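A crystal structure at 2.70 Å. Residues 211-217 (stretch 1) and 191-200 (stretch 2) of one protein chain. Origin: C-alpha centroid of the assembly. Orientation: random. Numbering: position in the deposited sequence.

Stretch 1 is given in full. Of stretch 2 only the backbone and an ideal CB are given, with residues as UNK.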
ATOM      1  N   PHE B 211       7.102  -4.469  -7.275  1.00 29.73           N
ATOM      2  CA  PHE B 211       6.087  -5.298  -7.901  1.00 29.42           C
ATOM      3  C   PHE B 211       5.108  -4.438  -8.680  1.00 26.31           C
ATOM      4  O   PHE B 211       4.983  -3.232  -8.461  1.00 25.29           O
ATOM      5  CB  PHE B 211       5.319  -6.155  -6.880  1.00 31.97           C
ATOM      6  CG  PHE B 211       4.507  -5.364  -5.884  1.00 29.96           C
ATOM      7  CD1 PHE B 211       3.303  -4.784  -6.245  1.00 27.49           C
ATOM      8  CD2 PHE B 211       4.918  -5.267  -4.568  1.00 30.04           C
ATOM      9  CE1 PHE B 211       2.558  -4.081  -5.330  1.00 27.83           C
ATOM     10  CE2 PHE B 211       4.167  -4.570  -3.643  1.00 31.82           C
ATOM     11  CZ  PHE B 211       2.987  -3.980  -4.023  1.00 30.47           C
ATOM     12  N   SER B 212       4.404  -5.099  -9.591  1.00 31.95           N
ATOM     13  CA  SER B 212       3.273  -4.538 -10.313  1.00 34.04           C
ATOM     14  C   SER B 212       2.077  -5.444 -10.062  1.00 32.03           C
ATOM     15  O   SER B 212       2.218  -6.670 -10.064  1.00 35.15           O
ATOM     16  CB  SER B 212       3.548  -4.445 -11.819  1.00 35.69           C
ATOM     17  OG  SER B 212       4.613  -3.568 -12.122  1.00 34.07           O
ATOM     18  N   THR B 213       0.902  -4.849  -9.847  1.00 27.30           N
ATOM     19  CA  THR B 213      -0.294  -5.617  -9.542  1.00 27.99           C
ATOM     20  C   THR B 213      -1.501  -4.987 -10.220  1.00 28.25           C
ATOM     21  O   THR B 213      -1.520  -3.792 -10.527  1.00 27.73           O
ATOM     22  CB  THR B 213      -0.531  -5.719  -8.024  1.00 27.77           C
ATOM     23  OG1 THR B 213      -1.570  -6.669  -7.754  1.00 28.99           O
ATOM     24  CG2 THR B 213      -0.921  -4.380  -7.444  1.00 27.25           C
ATOM     25  N   VAL B 214      -2.505  -5.821 -10.466  1.00 29.15           N
ATOM     26  CA  VAL B 214      -3.778  -5.384 -11.020  1.00 29.62           C
ATOM     27  C   VAL B 214      -4.885  -5.966 -10.157  1.00 30.90           C
ATOM     28  O   VAL B 214      -4.822  -7.131  -9.748  1.00 30.69           O
ATOM     29  CB  VAL B 214      -3.951  -5.816 -12.493  1.00 31.67           C
ATOM     30  CG1 VAL B 214      -5.293  -5.339 -13.034  1.00 31.85           C
ATOM     31  CG2 VAL B 214      -2.803  -5.291 -13.356  1.00 29.99           C
ATOM     32  N   MET B 215      -5.900  -5.155  -9.888  1.00 33.34           N
ATOM     33  CA  MET B 215      -7.041  -5.563  -9.083  1.00 33.46           C
ATOM     34  C   MET B 215      -8.311  -5.141  -9.799  1.00 37.11           C
ATOM     35  O   MET B 215      -8.423  -3.995 -10.246  1.00 37.46           O
ATOM     36  CB  MET B 215      -6.989  -4.944  -7.685  1.00 34.13           C
ATOM     37  CG  MET B 215      -5.881  -5.497  -6.806  1.00 36.43           C
ATOM     38  SD  MET B 215      -5.823  -4.692  -5.192  1.00 35.37           S
ATOM     39  CE  MET B 215      -5.287  -3.043  -5.644  1.00 40.38           C
ATOM     40  N   VAL B 216      -9.246  -6.074  -9.934  1.00 39.15           N
ATOM     41  CA  VAL B 216     -10.567  -5.783 -10.477  1.00 37.63           C
ATOM     42  C   VAL B 216     -11.588  -6.257  -9.452  1.00 39.13           C
ATOM     43  O   VAL B 216     -12.064  -7.396  -9.537  1.00 43.04           O
ATOM     44  CB  VAL B 216     -10.783  -6.462 -11.837  1.00 38.34           C
ATOM     45  CG1 VAL B 216     -12.024  -5.894 -12.512  1.00 40.16           C
ATOM     46  CG2 VAL B 216      -9.549  -6.308 -12.726  1.00 36.99           C
ATOM     47  N   PRO B 217     -11.941  -5.442  -8.458  1.00 39.44           N
ATOM     48  CA  PRO B 217     -12.856  -5.928  -7.413  1.00 38.48           C
ATOM     49  C   PRO B 217     -14.221  -6.334  -7.938  1.00 39.30           C
ATOM     50  O   PRO B 217     -14.889  -7.157  -7.302  1.00 39.37           O
ATOM     51  CB  PRO B 217     -12.949  -4.736  -6.449  1.00 37.56           C
ATOM     52  CG  PRO B 217     -12.562  -3.552  -7.260  1.00 36.37           C
ATOM     53  CD  PRO B 217     -11.548  -4.039  -8.240  1.00 35.74           C
ATOM     54  N   UNK B 191      -8.950  -3.308 -20.567  1.00 48.88           N
ATOM     55  CA  UNK B 191      -9.137  -4.385 -19.607  1.00 50.42           C
ATOM     56  C   UNK B 191      -7.895  -4.541 -18.744  1.00 47.86           C
ATOM     57  O   UNK B 191      -6.988  -3.704 -18.787  1.00 47.78           O
ATOM     58  CB  UNK B 191      -9.460  -5.698 -20.323  1.00 50.42           C
ATOM     59  N   UNK B 192      -7.847  -5.612 -17.954  1.00 44.05           N
ATOM     60  CA  UNK B 192      -6.709  -5.818 -17.069  1.00 43.70           C
ATOM     61  C   UNK B 192      -5.408  -5.995 -17.847  1.00 42.15           C
ATOM     62  O   UNK B 192      -4.342  -5.593 -17.366  1.00 40.64           O
ATOM     63  CB  UNK B 192      -6.953  -7.037 -16.177  1.00 43.70           C
ATOM     64  N   UNK B 193      -5.469  -6.585 -19.044  1.00 40.53           N
ATOM     65  CA  UNK B 193      -4.261  -6.718 -19.852  1.00 40.11           C
ATOM     66  C   UNK B 193      -3.788  -5.369 -20.378  1.00 41.00           C
ATOM     67  O   UNK B 193      -2.582  -5.167 -20.563  1.00 40.44           O
ATOM     68  CB  UNK B 193      -4.508  -7.676 -21.019  1.00 40.11           C
ATOM     69  N   UNK B 194      -4.716  -4.440 -20.622  1.00 42.29           N
ATOM     70  CA  UNK B 194      -4.325  -3.073 -20.948  1.00 40.43           C
ATOM     71  C   UNK B 194      -3.598  -2.427 -19.776  1.00 40.65           C
ATOM     72  O   UNK B 194      -2.609  -1.713 -19.967  1.00 42.58           O
ATOM     73  CB  UNK B 194      -5.550  -2.242 -21.334  1.00 40.43           C
ATOM     74  N   UNK B 195      -4.087  -2.659 -18.554  1.00 36.92           N
ATOM     75  CA  UNK B 195      -3.424  -2.123 -17.371  1.00 30.89           C
ATOM     76  C   UNK B 195      -2.013  -2.688 -17.230  1.00 30.20           C
ATOM     77  O   UNK B 195      -1.098  -1.992 -16.778  1.00 30.31           O
ATOM     78  CB  UNK B 195      -4.244  -2.431 -16.116  1.00 30.89           C
ATOM     79  N   UNK B 196      -1.820  -3.954 -17.596  1.00 34.14           N
ATOM     80  CA  UNK B 196      -0.485  -4.546 -17.561  1.00 35.37           C
ATOM     81  C   UNK B 196       0.450  -3.828 -18.530  1.00 38.61           C
ATOM     82  O   UNK B 196       1.636  -3.630 -18.238  1.00 34.93           O
ATOM     83  CB  UNK B 196      -0.552  -6.037 -17.897  1.00 35.37           C
ATOM     84  N   UNK B 197      -0.049  -3.479 -19.721  1.00 44.28           N
ATOM     85  CA  UNK B 197       0.777  -2.742 -20.675  1.00 44.35           C
ATOM     86  C   UNK B 197       1.164  -1.374 -20.126  1.00 40.29           C
ATOM     87  O   UNK B 197       2.309  -0.938 -20.289  1.00 44.53           O
ATOM     88  CB  UNK B 197       0.040  -2.584 -22.007  1.00 44.35           C
ATOM     89  N   UNK B 198       0.223  -0.682 -19.479  1.00 33.36           N
ATOM     90  CA  UNK B 198       0.513   0.628 -18.900  1.00 30.73           C
ATOM     91  C   UNK B 198       1.553   0.499 -17.794  1.00 28.47           C
ATOM     92  O   UNK B 198       2.588   1.176 -17.803  1.00 27.40           O
ATOM     93  CB  UNK B 198      -0.764   1.273 -18.357  1.00 30.73           C
ATOM     94  N   UNK B 199       1.293  -0.376 -16.819  1.00 27.83           N
ATOM     95  CA  UNK B 199       2.184  -0.501 -15.669  1.00 28.66           C
ATOM     96  C   UNK B 199       3.585  -0.969 -16.052  1.00 27.55           C
ATOM     97  O   UNK B 199       4.530  -0.736 -15.288  1.00 26.49           O
ATOM     98  CB  UNK B 199       1.582  -1.472 -14.652  1.00 28.66           C
ATOM     99  N   UNK B 200       3.746  -1.608 -17.208  1.00 28.75           N
ATOM    100  CA  UNK B 200       5.041  -2.117 -17.648  1.00 30.17           C
ATOM    101  C   UNK B 200       5.808  -1.130 -18.519  1.00 31.30           C
ATOM    102  O   UNK B 200       6.946  -1.423 -18.899  1.00 32.43           O
ATOM    103  CB  UNK B 200       4.847  -3.427 -18.415  1.00 30.17           C
TER

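Stretch 1 carries the end of a strand that begins earlier in the chain and runs through Met215; Val216 and Pro217 follow in loop. Stretch 2 crosses it as a helix at 156°, close to antiparallel, with the axes 8.9 Å apart at closest approach. Along the strand Ser212 and Val214 face the helix while Thr213 and Met215 turn away; Val216, just past the strand, also points toward it.

Position 191 precedes the first helical turn with phi/psi of -131/-171, and its CB has nothing of the strand nearby. A capping residue such as Asp, Asn, Ser or Thr would suit. It is Asp191, whose OD2 accepts from N of residue 194 at 3.2 Å.

At 192 the CB points toward the strand, 3.9 Å from Val214 CG1 and 4.4 Å from Val216 CG2. Ala or a small aliphatic would suit, as would a long polar chain whose first carbon packs while its end leaves. Glu192 takes the last course: its CB meets both valines, and its OE1 is hydrogen-bonded elsewhere in the structure.

Position 193 points away, where stretch 1 asks for nothing and a long polar helix former is one fit among several; Lys193 NZ lies 3.7 Å from Glu192 OE2, a long salt bridge. At 194, out of reach of the strand, a small polar residue could complete the cap. Ser194 does so, its OG donating to Asp191 OD2 at 2.8 Å.

The CB of 195 points toward the strand, 4.2 Å from Val214 CG2. Ala, Leu, Ile or Met could all be considered. Met195 brings CG to 4.0 Å from Val214 CG2, then its end leads away from the strand.

At 196 the CB points sideways, 5.1 Å from Val214 CG2, so a modest aliphatic could touch that methyl and a polar residue could turn outward. Val196, chi1 t, places CG2 4.0 Å from Val214 CG2.

Positions 197 and 198 are out of reach; with no demand from stretch 1, a range of helix formers, polar or aliphatic, would suit. They are Glu197 and Val198.

Position 199 points toward the strand, its ideal CB 4.5 Å from Ser212 OG, with Val214 farther along. A polar chain might address the hydroxyl; Leu or Met could reach the valine. Leu199, chi1 m and chi2 t, sets CD1 4.1 Å from Val214 CG2 and 3.3 Å from Thr213 O, a close contact with the strand backbone.

At 200 the CB points sideways, and a small polar residue could bond back to the backbone here. Ser200 OG donates to Val196 O at 2.8 Å. A water donates to Ser200 OG at 3.1 Å and to Ser212 OG at 3.0 Å, linking stretches that share no direct hydrogen bond.

Stretch 2 191-200: DEKSMVEVLS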
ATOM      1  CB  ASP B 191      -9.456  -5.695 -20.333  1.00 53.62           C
ATOM      2  CG  ASP B 191      -8.349  -6.126 -21.279  1.00 59.60           C
ATOM      3  OD1 ASP B 191      -8.226  -7.345 -21.528  1.00 62.99           O
ATOM      4  OD2 ASP B 191      -7.603  -5.252 -21.778  1.00 61.65           O
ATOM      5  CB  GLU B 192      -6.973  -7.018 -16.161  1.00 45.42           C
ATOM      6  CG  GLU B 192      -7.338  -8.311 -16.879  1.00 48.99           C
ATOM      7  CD  GLU B 192      -6.157  -9.246 -17.082  1.00 52.09           C
ATOM      8  OE1 GLU B 192      -5.070  -8.984 -16.518  1.00 52.79           O
ATOM      9  OE2 GLU B 192      -6.323 -10.258 -17.797  1.00 53.02           O
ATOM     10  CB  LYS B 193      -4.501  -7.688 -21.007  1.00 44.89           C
ATOM     11  CG  LYS B 193      -4.665  -9.133 -20.549  1.00 50.32           C
ATOM     12  CD  LYS B 193      -4.585 -10.102 -21.709  1.00 53.32           C
ATOM     13  CE  LYS B 193      -4.956 -11.515 -21.276  1.00 54.41           C
ATOM     14  NZ  LYS B 193      -4.094 -12.002 -20.164  1.00 50.99           N
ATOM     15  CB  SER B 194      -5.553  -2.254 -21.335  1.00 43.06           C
ATOM     16  OG  SER B 194      -6.274  -2.889 -22.379  1.00 48.01           O
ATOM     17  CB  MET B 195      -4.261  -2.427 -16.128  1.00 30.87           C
ATOM     18  CG  MET B 195      -3.768  -1.752 -14.861  1.00 30.96           C
ATOM     19  SD  MET B 195      -3.818   0.055 -14.983  1.00 34.87           S
ATOM     20  CE  MET B 195      -5.587   0.350 -14.915  1.00 32.60           C
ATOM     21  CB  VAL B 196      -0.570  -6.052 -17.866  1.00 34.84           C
ATOM     22  CG1 VAL B 196       0.820  -6.641 -18.081  1.00 36.40           C
ATOM     23  CG2 VAL B 196      -1.285  -6.767 -16.745  1.00 31.80           C
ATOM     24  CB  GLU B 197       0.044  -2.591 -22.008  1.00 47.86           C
ATOM     25  CG  GLU B 197       0.835  -1.817 -23.059  1.00 53.72           C
ATOM     26  CD  GLU B 197       0.151  -1.799 -24.422  1.00 59.99           C
ATOM     27  OE1 GLU B 197      -0.876  -2.493 -24.583  1.00 60.60           O
ATOM     28  OE2 GLU B 197       0.639  -1.090 -25.333  1.00 61.64           O
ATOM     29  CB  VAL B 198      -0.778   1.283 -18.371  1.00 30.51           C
ATOM     30  CG1 VAL B 198      -0.473   2.600 -17.663  1.00 27.76           C
ATOM     31  CG2 VAL B 198      -1.771   1.507 -19.501  1.00 30.95           C
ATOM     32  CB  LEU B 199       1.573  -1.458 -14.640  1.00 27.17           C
ATOM     33  CG  LEU B 199       0.280  -0.979 -13.974  1.00 27.05           C
ATOM     34  CD1 LEU B 199      -0.300  -2.062 -13.079  1.00 27.36           C
ATOM     35  CD2 LEU B 199       0.500   0.305 -13.183  1.00 26.15           C
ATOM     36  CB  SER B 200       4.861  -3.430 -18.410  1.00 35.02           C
ATOM     37  OG  SER B 200       4.240  -4.402 -17.592  1.00 37.01           O
TER
HETATM   38  O   HOH W   1       5.593  -3.874 -14.899  1.00 34.03           O
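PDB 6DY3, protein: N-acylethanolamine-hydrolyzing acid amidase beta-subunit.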